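Local coordinates for protein 3-Hydroxyacyl-CoA dehydrogenase (Ralstonia eutropha H16, PDB 4PZD) that probably catalyses the NAD-dependent interconversion of (3S)-3-hydroxyacyl-CoA and 3-oxoacyl-CoA thioesters, binding the cofactor in a Rossmann domain, at residues 12-17 against 143-148; 86-91 against 114-119; 6-11 against 29-34; 193-198 against 242-247. All blocks are in the same frame, centred on the assembly; numbering follows the deposited sequence.

Contact 1. Residues 12-17 against 143-148; sequences GTMGNG and NPVPVM. With NAD (nicotinamide-adenine-dinucleotide), chain J.
Met14 and Asn143, which meet where Met14 CE rests 3.2 Å from Asn143 O, also share the nicotinamide. The thioether of Met14 lies over one face of the pyridine ring, while the carboxamide of Asn143 stands at the ring edge by C4N, with ND2 3.3 Å from that atom and near O7N of the cofactor amide. The bend at chi2 (-53°) places the Met14 sulfur 3.8 Å from Val145 CG2, the two side chains crossing at about a right angle, and that at chi3 (113°) brings CE up to Asn143 O. Gly17 needs no such reach: without a side chain, its CA sits 3.7 Å from Val145 CB, and Pro146 presents the CD corner of its ring beside it.

Gly12 and Gly15 are the second and third glycines of the GxGxxG pattern; Gly12 is the N-cap, and the helix N-terminus is aimed at the pyrophosphate. Thr13 donates to NAD O2A through both N and OG1, the latter at 2.8 Å. Met14 N donates to NAD O2N at 3.0 Å, so each phosphate is gripped by the first turn; the helix dipole probably adds to the attraction.

Segment 143-148 belongs to the loop joining strands 136-141 and 150-155, and Val145 extends its packing to Ile18 on helix 13-23. On another side Asn16 touches Thr45 and Val46 of helix 37-54, and Met148 reaches Gly221 of the second subunit.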
# COMPACT_ATOMS: atom_id res chain seq x y z
N GLY A 12 15.86 -4.00 -24.96
CA GLY A 12 16.27 -4.38 -23.60
C GLY A 12 15.14 -5.04 -22.81
O GLY A 12 14.16 -5.51 -23.39
N THR A 13 15.27 -5.06 -21.49
CA THR A 13 14.27 -5.66 -20.62
C THR A 13 12.84 -5.38 -21.08
O THR A 13 12.08 -6.33 -21.33
CB THR A 13 14.37 -5.12 -19.18
OG1 THR A 13 15.74 -5.13 -18.76
CG2 THR A 13 13.48 -5.94 -18.20
N MET A 14 12.51 -4.09 -21.20
CA MET A 14 11.15 -3.62 -21.51
C MET A 14 10.76 -3.95 -22.93
O MET A 14 9.66 -4.41 -23.18
CB MET A 14 11.02 -2.10 -21.34
CG MET A 14 10.91 -1.59 -19.91
SD MET A 14 9.65 -2.32 -18.84
CE MET A 14 10.69 -3.16 -17.64
N GLY A 15 11.67 -3.69 -23.86
CA GLY A 15 11.46 -3.99 -25.29
C GLY A 15 11.04 -5.41 -25.63
O GLY A 15 10.02 -5.59 -26.29
N ASN A 16 11.82 -6.42 -25.20
CA ASN A 16 11.42 -7.82 -25.44
C ASN A 16 10.13 -8.00 -24.72
O ASN A 16 9.17 -8.55 -25.27
CB ASN A 16 12.38 -8.92 -24.91
CG ASN A 16 13.64 -8.39 -24.32
OD1 ASN A 16 14.51 -7.90 -25.04
ND2 ASN A 16 13.77 -8.51 -23.00
N GLY A 17 10.13 -7.54 -23.46
CA GLY A 17 8.95 -7.55 -22.63
C GLY A 17 7.76 -7.35 -23.52
O GLY A 17 6.97 -8.27 -23.71
N ASN A 143 7.25 -4.09 -14.57
CA ASN A 143 8.68 -4.26 -14.82
C ASN A 143 9.15 -5.65 -15.21
O ASN A 143 10.27 -5.77 -15.75
CB ASN A 143 9.49 -3.70 -13.64
CG ASN A 143 9.50 -2.16 -13.60
OD1 ASN A 143 8.46 -1.49 -13.73
ND2 ASN A 143 10.69 -1.60 -13.40
N PRO A 144 8.35 -6.69 -14.90
CA PRO A 144 8.38 -8.01 -15.58
C PRO A 144 7.18 -8.15 -16.53
O PRO A 144 6.11 -8.61 -16.14
CB PRO A 144 8.34 -9.03 -14.43
CG PRO A 144 8.17 -8.21 -13.16
CD PRO A 144 7.78 -6.80 -13.54
N VAL A 145 7.37 -7.73 -17.77
CA VAL A 145 6.25 -7.36 -18.63
C VAL A 145 5.38 -8.50 -19.11
O VAL A 145 4.17 -8.32 -19.21
CB VAL A 145 6.71 -6.60 -19.87
CG1 VAL A 145 5.51 -6.24 -20.75
CG2 VAL A 145 7.50 -5.36 -19.45
N PRO A 146 5.98 -9.64 -19.49
CA PRO A 146 5.16 -10.78 -19.85
C PRO A 146 3.97 -11.03 -18.89
O PRO A 146 2.84 -11.08 -19.36
CB PRO A 146 6.16 -11.94 -19.80
CG PRO A 146 7.49 -11.32 -20.12
CD PRO A 146 7.38 -9.84 -19.92
N VAL A 147 4.21 -11.16 -17.58
CA VAL A 147 3.14 -11.53 -16.62
C VAL A 147 2.31 -10.37 -16.08
O VAL A 147 1.09 -10.50 -15.94
CB VAL A 147 3.65 -12.38 -15.41
CG1 VAL A 147 4.33 -13.67 -15.89
CG2 VAL A 147 4.58 -11.60 -14.50
N MET A 148 2.95 -9.24 -15.75
CA MET A 148 2.24 -8.07 -15.18
C MET A 148 1.07 -7.63 -16.06
O MET A 148 1.25 -7.28 -17.24
CB MET A 148 3.19 -6.87 -14.97
CG MET A 148 4.21 -7.05 -13.86
SD MET A 148 3.50 -7.35 -12.23
CE MET A 148 3.56 -5.72 -11.49
PA NAD J . 17.74 -1.96 -20.66
O1A NAD J . 19.02 -1.46 -20.03
O2A NAD J . 17.25 -3.35 -20.30
O5B NAD J . 17.92 -1.87 -22.26
C5B NAD J . 17.82 -0.65 -22.98
C4B NAD J . 17.82 -0.95 -24.48
O4B NAD J . 17.52 0.24 -25.23
C3B NAD J . 19.19 -1.48 -24.94
O3B NAD J . 19.09 -2.77 -25.59
C2B NAD J . 19.71 -0.39 -25.86
O2B NAD J . 20.56 -0.87 -26.92
C1B NAD J . 18.43 0.29 -26.35
N9A NAD J . 18.73 1.64 -26.95
C8A NAD J . 19.43 2.67 -26.40
N7A NAD J . 19.51 3.71 -27.29
C5A NAD J . 18.85 3.36 -28.41
C6A NAD J . 18.54 3.98 -29.74
N6A NAD J . 18.97 5.25 -30.03
N1A NAD J . 17.82 3.25 -30.65
C2A NAD J . 17.39 1.99 -30.36
N3A NAD J . 17.64 1.38 -29.17
C4A NAD J . 18.35 1.99 -28.18
O3 NAD J . 16.58 -0.86 -20.37
PN NAD J . 14.99 -1.12 -20.22
O1N NAD J . 14.74 -1.72 -18.85
O2N NAD J . 14.47 -1.83 -21.46
O5D NAD J . 14.44 0.40 -20.17
C5D NAD J . 13.89 1.05 -21.31
C4D NAD J . 13.04 2.26 -20.91
O4D NAD J . 11.73 1.89 -20.45
C3D NAD J . 13.61 3.08 -19.78
O3D NAD J . 14.62 3.97 -20.22
C2D NAD J . 12.37 3.78 -19.28
O2D NAD J . 12.06 4.87 -20.15
C1D NAD J . 11.27 2.76 -19.41
N1N NAD J . 11.01 2.09 -18.10
C2N NAD J . 11.96 1.36 -17.48
C3N NAD J . 11.75 0.72 -16.26
C7N NAD J . 12.87 -0.09 -15.65
O7N NAD J . 13.19 0.08 -14.49
N7N NAD J . 13.51 -1.01 -16.39
C4N NAD J . 10.49 0.84 -15.66
C5N NAD J . 9.51 1.60 -16.29
C6N NAD J . 9.79 2.22 -17.51

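Contact 2. Residues 86-91 against 114-119; sequences VIEAAT and IASNTS. With NAD (nicotinamide-adenine-dinucleotide), chain J.
Glu88 and Ser116 stand side by side on neighbouring parallel strands, with Glu88 OE1 2.5 Å from Ser116 OG. Between them and their neighbours the backbones are joined by three nearly straight hydrogen bonds: Ala115 N to Val86 O (2.9 Å), Glu88 N to Ala115 O (3.0 Å) and Asn117 N to Glu88 O (3.0 Å). The middle one meets its acceptor from above the carbonyl plane, whereas the other two run close to the C=O direction. On the sheet face opposite to Glu88, Ile87 CG1 and Ala115 CB make apolar contact.

The two strands, whose directions differ by 27°, are the flanks of a beta-alpha-beta unit that passes through helix 94-107, inside the Rossmann sheet, and their C-terminal ends deliver loops to the NAD. Glu88 shapes the first of these loops. Extended at chi1 but bent at chi2 (-86°), its chain carries the carboxylate forward under the turn, where OE2 accepts from both Ala90 N (2.6 Å) and, more loosely, Thr91 N (3.3 Å). Ala90 is thereby set with its methyl 3.4 Å from adenine C4A, while Ser119 of the second loop brings OG to 3.1 Å from nicotinamide C5N.

One shell further out, Lys97 of helix 94-107 forms a salt bridge with Glu88 OE1 and donates to Thr91 O and Asn117 O, tying the first loop and the end of the second strand to the same ammonium group. Glu92 receives hydrogen bonds from Thr118 OG1 and Ser119 N, and itself binds the cofactor.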
# COMPACT_ATOMS: atom_id res chain seq x y z
N VAL A 86 4.50 2.32 -33.46
CA VAL A 86 5.82 2.14 -32.88
C VAL A 86 5.81 2.56 -31.42
O VAL A 86 5.33 3.64 -31.08
CB VAL A 86 6.88 3.01 -33.59
CG1 VAL A 86 8.29 2.52 -33.24
CG2 VAL A 86 6.66 3.01 -35.10
N ILE A 87 6.37 1.71 -30.57
CA ILE A 87 6.57 2.01 -29.16
C ILE A 87 8.06 2.21 -28.88
O ILE A 87 8.84 1.30 -29.10
CB ILE A 87 6.12 0.82 -28.28
CG1 ILE A 87 4.61 0.53 -28.49
CG2 ILE A 87 6.49 1.07 -26.82
CD1 ILE A 87 4.10 -0.64 -27.69
N GLU A 88 8.42 3.40 -28.39
CA GLU A 88 9.78 3.70 -27.97
C GLU A 88 9.97 3.14 -26.59
O GLU A 88 9.09 3.28 -25.75
CB GLU A 88 10.07 5.20 -27.97
CG GLU A 88 11.50 5.59 -27.58
CD GLU A 88 11.68 5.72 -26.08
OE1 GLU A 88 11.05 6.62 -25.50
OE2 GLU A 88 12.43 4.93 -25.47
N ALA A 89 11.12 2.54 -26.35
CA ALA A 89 11.36 1.80 -25.13
C ALA A 89 12.86 1.59 -24.91
O ALA A 89 13.32 0.54 -24.44
CB ALA A 89 10.62 0.47 -25.21
N ALA A 90 13.61 2.63 -25.22
CA ALA A 90 15.06 2.56 -25.28
C ALA A 90 15.74 3.29 -24.14
O ALA A 90 16.84 2.88 -23.73
CB ALA A 90 15.53 3.13 -26.60
N THR A 91 15.09 4.35 -23.61
CA THR A 91 15.76 5.31 -22.72
C THR A 91 14.84 6.24 -21.88
O THR A 91 13.86 6.79 -22.37
CB THR A 91 16.70 6.20 -23.54
OG1 THR A 91 17.24 7.24 -22.72
CG2 THR A 91 15.97 6.83 -24.72
N ILE A 114 2.57 6.82 -32.55
CA ILE A 114 3.83 6.74 -31.84
C ILE A 114 3.61 6.81 -30.31
O ILE A 114 3.00 7.75 -29.78
CB ILE A 114 4.76 7.88 -32.30
CG1 ILE A 114 4.86 7.88 -33.83
CG2 ILE A 114 6.11 7.75 -31.62
CD1 ILE A 114 5.72 8.99 -34.39
N ALA A 115 4.11 5.80 -29.60
CA ALA A 115 4.02 5.76 -28.16
C ALA A 115 5.42 5.83 -27.59
O ALA A 115 6.41 5.68 -28.31
CB ALA A 115 3.35 4.48 -27.70
N SER A 116 5.48 6.09 -26.29
CA SER A 116 6.73 6.11 -25.53
C SER A 116 6.48 5.54 -24.15
O SER A 116 5.62 6.02 -23.43
CB SER A 116 7.29 7.54 -25.42
OG SER A 116 8.71 7.54 -25.36
N ASN A 117 7.21 4.49 -23.82
CA ASN A 117 7.25 3.97 -22.48
C ASN A 117 8.10 4.91 -21.60
O ASN A 117 9.17 5.36 -22.01
CB ASN A 117 7.86 2.57 -22.50
CG ASN A 117 7.71 1.84 -21.20
OD1 ASN A 117 8.66 1.64 -20.46
ND2 ASN A 117 6.51 1.41 -20.93
N THR A 118 7.61 5.20 -20.41
CA THR A 118 8.27 6.12 -19.51
C THR A 118 7.54 6.10 -18.16
O THR A 118 6.31 5.96 -18.11
CB THR A 118 8.30 7.57 -20.08
OG1 THR A 118 9.05 8.43 -19.21
CG2 THR A 118 6.90 8.13 -20.28
N SER A 119 8.31 6.21 -17.07
CA SER A 119 7.76 6.31 -15.72
C SER A 119 7.58 7.76 -15.28
O SER A 119 6.69 8.04 -14.47
CB SER A 119 8.69 5.61 -14.72
OG SER A 119 9.32 4.51 -15.34
PA NAD J . 17.74 -1.96 -20.66
O1A NAD J . 19.02 -1.46 -20.03
O2A NAD J . 17.25 -3.35 -20.30
O5B NAD J . 17.92 -1.87 -22.26
C5B NAD J . 17.82 -0.65 -22.98
C4B NAD J . 17.82 -0.95 -24.48
O4B NAD J . 17.52 0.24 -25.23
C3B NAD J . 19.19 -1.48 -24.94
O3B NAD J . 19.09 -2.77 -25.59
C2B NAD J . 19.71 -0.39 -25.86
O2B NAD J . 20.56 -0.87 -26.92
C1B NAD J . 18.43 0.29 -26.35
N9A NAD J . 18.73 1.64 -26.95
C8A NAD J . 19.43 2.67 -26.40
N7A NAD J . 19.51 3.71 -27.29
C5A NAD J . 18.85 3.36 -28.41
C6A NAD J . 18.54 3.98 -29.74
N6A NAD J . 18.97 5.25 -30.03
N1A NAD J . 17.82 3.25 -30.65
C2A NAD J . 17.39 1.99 -30.36
N3A NAD J . 17.64 1.38 -29.17
C4A NAD J . 18.35 1.99 -28.18
O3 NAD J . 16.58 -0.86 -20.37
PN NAD J . 14.99 -1.12 -20.22
O1N NAD J . 14.74 -1.72 -18.85
O2N NAD J . 14.47 -1.83 -21.46
O5D NAD J . 14.44 0.40 -20.17
C5D NAD J . 13.89 1.05 -21.31
C4D NAD J . 13.04 2.26 -20.91
O4D NAD J . 11.73 1.89 -20.45
C3D NAD J . 13.61 3.08 -19.78
O3D NAD J . 14.62 3.97 -20.22
C2D NAD J . 12.37 3.78 -19.28
O2D NAD J . 12.06 4.87 -20.15
C1D NAD J . 11.27 2.76 -19.41
N1N NAD J . 11.01 2.09 -18.10
C2N NAD J . 11.96 1.36 -17.48
C3N NAD J . 11.75 0.72 -16.26
C7N NAD J . 12.87 -0.09 -15.65
O7N NAD J . 13.19 0.08 -14.49
N7N NAD J . 13.51 -1.01 -16.39
C4N NAD J . 10.49 0.84 -15.66
C5N NAD J . 9.51 1.60 -16.29
C6N NAD J . 9.79 2.22 -17.51

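Contact 3. Residues 6-11 against 29-34; sequences VGIVGA and VVMVDI. With NAD (nicotinamide-adenine-dinucleotide), chain J.
Met31 leaves its strand with CG roughly opposite the backbone N (chi1 -153°) and stays extended at chi2, which carries its sulfur to Ala11 CB, while a chi1 of -144° swings the carboxylate of Asp33 back toward Ala11 N. The hydrogen bond from Ala11 N to Asp33 OD2, 2.9 Å, arrives from above the carboxylate plane. OD2 also takes NAD O3B at 2.7 Å, and OD1 takes O2B at 2.6 Å, so both hydroxyls of the adenosine ribose are held by one acid. Ile34 N donates to OD1 on its anti side and helps fix the rotation of the group.

Such a carboxylate at the C-terminal end of the second strand is the Rossmann hallmark of NAD-dependent enzymes, consistent with a preference for NAD over NADP. The two parallel strands, 15° apart in direction, are linked by helix 13-23 in a beta-alpha-beta crossover, and Gly10, the first glycine of the GxGxxG pattern, begins the turn into that helix.

Four backbone bonds alternate from Val30 N to Val6 O as far as Gly10 N to Val32 O (2.9 Å). Ile8 and Val29 pack on the face covered by helix 13-23, with Ile8 CD1 3.6 Å from Val29 CG1. Val9 lies on the other face, touching Ile100 and Ile104 of helix 94-107, and its CG1 comes 3.5 Å from adenine C2A.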
# COMPACT_ATOMS: atom_id res chain seq x y z
N VAL A 6 3.35 -4.32 -34.74
CA VAL A 6 3.82 -3.35 -33.72
C VAL A 6 5.32 -3.04 -33.79
O VAL A 6 6.16 -3.90 -33.49
CB VAL A 6 3.56 -3.88 -32.29
CG1 VAL A 6 4.19 -2.96 -31.24
CG2 VAL A 6 2.07 -4.05 -32.06
N GLY A 7 5.64 -1.79 -34.14
CA GLY A 7 7.02 -1.29 -34.06
C GLY A 7 7.51 -1.22 -32.61
O GLY A 7 6.78 -0.81 -31.70
N ILE A 8 8.75 -1.66 -32.38
CA ILE A 8 9.39 -1.48 -31.09
C ILE A 8 10.80 -0.97 -31.25
O ILE A 8 11.63 -1.62 -31.90
CB ILE A 8 9.44 -2.78 -30.29
CG1 ILE A 8 8.02 -3.28 -30.03
CG2 ILE A 8 10.17 -2.53 -28.97
CD1 ILE A 8 7.93 -4.38 -28.99
N VAL A 9 11.08 0.19 -30.65
CA VAL A 9 12.44 0.68 -30.59
C VAL A 9 13.00 0.46 -29.20
O VAL A 9 12.48 0.98 -28.22
CB VAL A 9 12.56 2.15 -31.02
CG1 VAL A 9 13.97 2.67 -30.75
CG2 VAL A 9 12.24 2.27 -32.50
N GLY A 10 14.07 -0.32 -29.15
CA GLY A 10 14.72 -0.70 -27.91
C GLY A 10 14.48 -2.17 -27.74
O GLY A 10 13.34 -2.63 -27.85
N ALA A 11 15.54 -2.92 -27.50
CA ALA A 11 15.38 -4.36 -27.33
C ALA A 11 15.87 -4.87 -25.98
O ALA A 11 16.21 -6.05 -25.85
CB ALA A 11 16.07 -5.08 -28.48
N VAL A 29 5.85 -8.35 -34.48
CA VAL A 29 6.69 -7.33 -33.89
C VAL A 29 7.91 -7.09 -34.73
O VAL A 29 8.56 -8.04 -35.13
CB VAL A 29 7.22 -7.72 -32.50
CG1 VAL A 29 7.98 -6.54 -31.90
CG2 VAL A 29 6.09 -8.16 -31.58
N VAL A 30 8.22 -5.82 -34.97
CA VAL A 30 9.47 -5.40 -35.61
C VAL A 30 10.32 -4.71 -34.53
O VAL A 30 10.10 -3.54 -34.20
CB VAL A 30 9.21 -4.46 -36.81
CG1 VAL A 30 10.48 -3.79 -37.30
CG2 VAL A 30 8.55 -5.22 -37.94
N MET A 31 11.27 -5.44 -33.98
CA MET A 31 12.05 -4.93 -32.88
C MET A 31 13.37 -4.37 -33.38
O MET A 31 14.15 -5.10 -33.98
CB MET A 31 12.31 -6.02 -31.88
CG MET A 31 12.51 -5.48 -30.49
SD MET A 31 13.32 -6.65 -29.40
CE MET A 31 12.85 -8.25 -30.04
N VAL A 32 13.61 -3.10 -33.12
CA VAL A 32 14.79 -2.40 -33.62
C VAL A 32 15.74 -2.01 -32.47
O VAL A 32 15.31 -1.46 -31.46
CB VAL A 32 14.35 -1.15 -34.42
CG1 VAL A 32 15.55 -0.40 -34.98
CG2 VAL A 32 13.41 -1.54 -35.55
N ASP A 33 17.04 -2.33 -32.59
CA ASP A 33 18.07 -1.79 -31.67
C ASP A 33 19.26 -1.27 -32.49
O ASP A 33 19.12 -1.09 -33.71
CB ASP A 33 18.48 -2.82 -30.61
CG ASP A 33 18.77 -2.19 -29.25
OD1 ASP A 33 19.39 -1.11 -29.23
OD2 ASP A 33 18.39 -2.78 -28.22
N ILE A 34 20.41 -1.03 -31.86
CA ILE A 34 21.55 -0.38 -32.56
C ILE A 34 22.69 -1.31 -32.96
O ILE A 34 23.53 -0.93 -33.75
CB ILE A 34 22.15 0.79 -31.75
CG1 ILE A 34 22.39 0.36 -30.29
CG2 ILE A 34 21.23 2.01 -31.87
CD1 ILE A 34 23.37 1.23 -29.52
PA NAD J . 17.74 -1.96 -20.66
O1A NAD J . 19.02 -1.46 -20.03
O2A NAD J . 17.25 -3.35 -20.30
O5B NAD J . 17.92 -1.87 -22.26
C5B NAD J . 17.82 -0.65 -22.98
C4B NAD J . 17.82 -0.95 -24.48
O4B NAD J . 17.52 0.24 -25.23
C3B NAD J . 19.19 -1.48 -24.94
O3B NAD J . 19.09 -2.77 -25.59
C2B NAD J . 19.71 -0.39 -25.86
O2B NAD J . 20.56 -0.87 -26.92
C1B NAD J . 18.43 0.29 -26.35
N9A NAD J . 18.73 1.64 -26.95
C8A NAD J . 19.43 2.67 -26.40
N7A NAD J . 19.51 3.71 -27.29
C5A NAD J . 18.85 3.36 -28.41
C6A NAD J . 18.54 3.98 -29.74
N6A NAD J . 18.97 5.25 -30.03
N1A NAD J . 17.82 3.25 -30.65
C2A NAD J . 17.39 1.99 -30.36
N3A NAD J . 17.64 1.38 -29.17
C4A NAD J . 18.35 1.99 -28.18
O3 NAD J . 16.58 -0.86 -20.37
PN NAD J . 14.99 -1.12 -20.22
O1N NAD J . 14.74 -1.72 -18.85
O2N NAD J . 14.47 -1.83 -21.46
O5D NAD J . 14.44 0.40 -20.17
C5D NAD J . 13.89 1.05 -21.31
C4D NAD J . 13.04 2.26 -20.91
O4D NAD J . 11.73 1.89 -20.45
C3D NAD J . 13.61 3.08 -19.78
O3D NAD J . 14.62 3.97 -20.22
C2D NAD J . 12.37 3.78 -19.28
O2D NAD J . 12.06 4.87 -20.15
C1D NAD J . 11.27 2.76 -19.41
N1N NAD J . 11.01 2.09 -18.10
C2N NAD J . 11.96 1.36 -17.48
C3N NAD J . 11.75 0.72 -16.26
C7N NAD J . 12.87 -0.09 -15.65
O7N NAD J . 13.19 0.08 -14.49
N7N NAD J . 13.51 -1.01 -16.39
C4N NAD J . 10.49 0.84 -15.66
C5N NAD J . 9.51 1.60 -16.29
C6N NAD J . 9.79 2.22 -17.51

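Contact 4. Residues 193-198 against 242-247; sequences LCPMIN and AVMEVL
Helices 193-198 and 242-247 cross at -112° with their axes 10.0 Å apart at closest approach, the first being kinked at Pro195, whose ring nitrogen makes no bond to the preceding turn. Met244 is the central side chain of this crossing. Bends at chi2 (-60°) and chi3 (90°) hook its thioether over the first helix, and CE settles against Cys194 CB and 3.8 Å from Pro195 CD. Along the same chain, SD passes Asn198 CB at 3.8 Å, the two side chains running past each other in opposite directions.

Val243 and Leu247 complete the surface, one turn apart. Val243 CG1 touches Cys194 CB at 3.7 Å, and Leu247 CD1 meets Pro195 CG at 3.6 Å, the latter two side chains crossing at about a right angle. Met244 also packs on Pro258, and Leu247 on Pro185 and Tyr256, so the pairing is part of the helical core of the C-terminal domain; Met196, on the far side of its helix, packs on Met196 of the second subunit.

No hydrogen bond or salt bridge joins the two segments. Their cohesion rests on apolar and sulfur-containing groups, whose shape-dependent and weakly directional contacts set the fit between the helices.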
# COMPACT_ATOMS: atom_id res chain seq x y z
N LEU A 193 1.92 5.38 -4.70
CA LEU A 193 2.80 4.46 -4.04
C LEU A 193 4.03 5.20 -3.52
O LEU A 193 4.37 5.08 -2.36
CB LEU A 193 3.21 3.34 -5.00
CG LEU A 193 4.17 2.30 -4.40
CD1 LEU A 193 3.44 1.41 -3.43
CD2 LEU A 193 4.86 1.46 -5.46
N CYS A 194 4.69 5.99 -4.36
CA CYS A 194 6.05 6.41 -3.95
C CYS A 194 6.09 7.34 -2.76
O CYS A 194 6.98 7.24 -1.95
CB CYS A 194 6.88 6.93 -5.13
SG CYS A 194 7.25 5.67 -6.39
N PRO A 195 5.09 8.24 -2.63
CA PRO A 195 5.09 9.06 -1.38
C PRO A 195 4.80 8.24 -0.11
O PRO A 195 5.12 8.66 0.99
CB PRO A 195 4.05 10.14 -1.65
CG PRO A 195 4.07 10.29 -3.15
CD PRO A 195 4.33 8.90 -3.71
N MET A 196 4.22 7.07 -0.27
CA MET A 196 4.05 6.19 0.86
C MET A 196 5.39 5.59 1.27
O MET A 196 5.73 5.59 2.45
CB MET A 196 3.09 5.09 0.49
CG MET A 196 2.50 4.38 1.68
SD MET A 196 2.07 2.74 1.15
CE MET A 196 3.71 2.04 1.32
N ILE A 197 6.16 5.10 0.30
CA ILE A 197 7.49 4.63 0.59
C ILE A 197 8.22 5.78 1.35
O ILE A 197 8.77 5.60 2.46
CB ILE A 197 8.29 4.26 -0.69
CG1 ILE A 197 7.51 3.35 -1.68
CG2 ILE A 197 9.61 3.64 -0.30
CD1 ILE A 197 6.89 2.13 -1.05
N ASN A 198 8.19 6.97 0.76
CA ASN A 198 8.78 8.16 1.38
C ASN A 198 8.35 8.40 2.82
O ASN A 198 9.17 8.75 3.67
CB ASN A 198 8.46 9.40 0.56
CG ASN A 198 9.46 10.51 0.78
OD1 ASN A 198 9.10 11.62 1.09
ND2 ASN A 198 10.72 10.20 0.59
N ALA A 242 14.70 9.93 -6.96
CA ALA A 242 14.50 10.62 -8.19
C ALA A 242 13.01 10.79 -8.50
O ALA A 242 12.61 11.80 -9.08
CB ALA A 242 15.20 9.86 -9.31
N VAL A 243 12.18 9.81 -8.13
CA VAL A 243 10.73 9.97 -8.31
C VAL A 243 10.22 11.09 -7.41
O VAL A 243 9.46 11.96 -7.84
CB VAL A 243 9.96 8.71 -7.94
CG1 VAL A 243 8.48 9.05 -7.75
CG2 VAL A 243 10.13 7.65 -8.99
N MET A 244 10.61 11.05 -6.14
CA MET A 244 10.24 12.12 -5.23
C MET A 244 10.76 13.47 -5.67
O MET A 244 10.11 14.44 -5.56
CB MET A 244 10.70 11.81 -3.79
CG MET A 244 10.04 10.60 -3.13
SD MET A 244 8.23 10.69 -2.96
CE MET A 244 7.88 9.95 -4.51
N GLU A 245 11.96 13.53 -6.21
CA GLU A 245 12.48 14.81 -6.63
C GLU A 245 11.63 15.33 -7.77
O GLU A 245 11.45 16.53 -7.91
CB GLU A 245 13.93 14.69 -7.07
CG GLU A 245 14.86 14.27 -5.94
CD GLU A 245 15.82 15.35 -5.48
OE1 GLU A 245 15.34 16.44 -5.09
OE2 GLU A 245 17.04 15.08 -5.50
N VAL A 246 11.14 14.42 -8.61
CA VAL A 246 10.28 14.79 -9.73
C VAL A 246 8.92 15.31 -9.24
O VAL A 246 8.38 16.31 -9.72
CB VAL A 246 10.08 13.59 -10.67
CG1 VAL A 246 8.80 13.73 -11.47
CG2 VAL A 246 11.27 13.45 -11.61
N LEU A 247 8.34 14.61 -8.30
CA LEU A 247 7.11 15.07 -7.71
C LEU A 247 7.31 16.47 -7.14
O LEU A 247 6.53 17.39 -7.44
CB LEU A 247 6.67 14.10 -6.64
CG LEU A 247 6.12 12.76 -7.16
CD1 LEU A 247 5.49 11.95 -6.03
CD2 LEU A 247 5.09 12.96 -8.24

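Contacts 1, 2 and 3 surround one NAD molecule: contact 3 holds the adenosine ribose, contact 1 the pyrophosphate and one face of the nicotinamide, and contact 2 reaches the adenine and, through Ser119, the opposite nicotinamide face. Contacts 2 and 3 share a sheet, their centres 10 Å apart, and are probably joined by Ile87 N to Gly7 O at 2.8 Å. Contact 1 lies 13 Å from each of them, centre to centre, and places Asn143 near His140, predicted to matter for catalysis. Contact 4 stands apart in the C-terminal domain, its nearest atoms about 6 Å from contact 2 and about 20 Å from contact 3, with the side chain of Val243 about 6 Å from that of Ser119, a predicted CoA-binding residue.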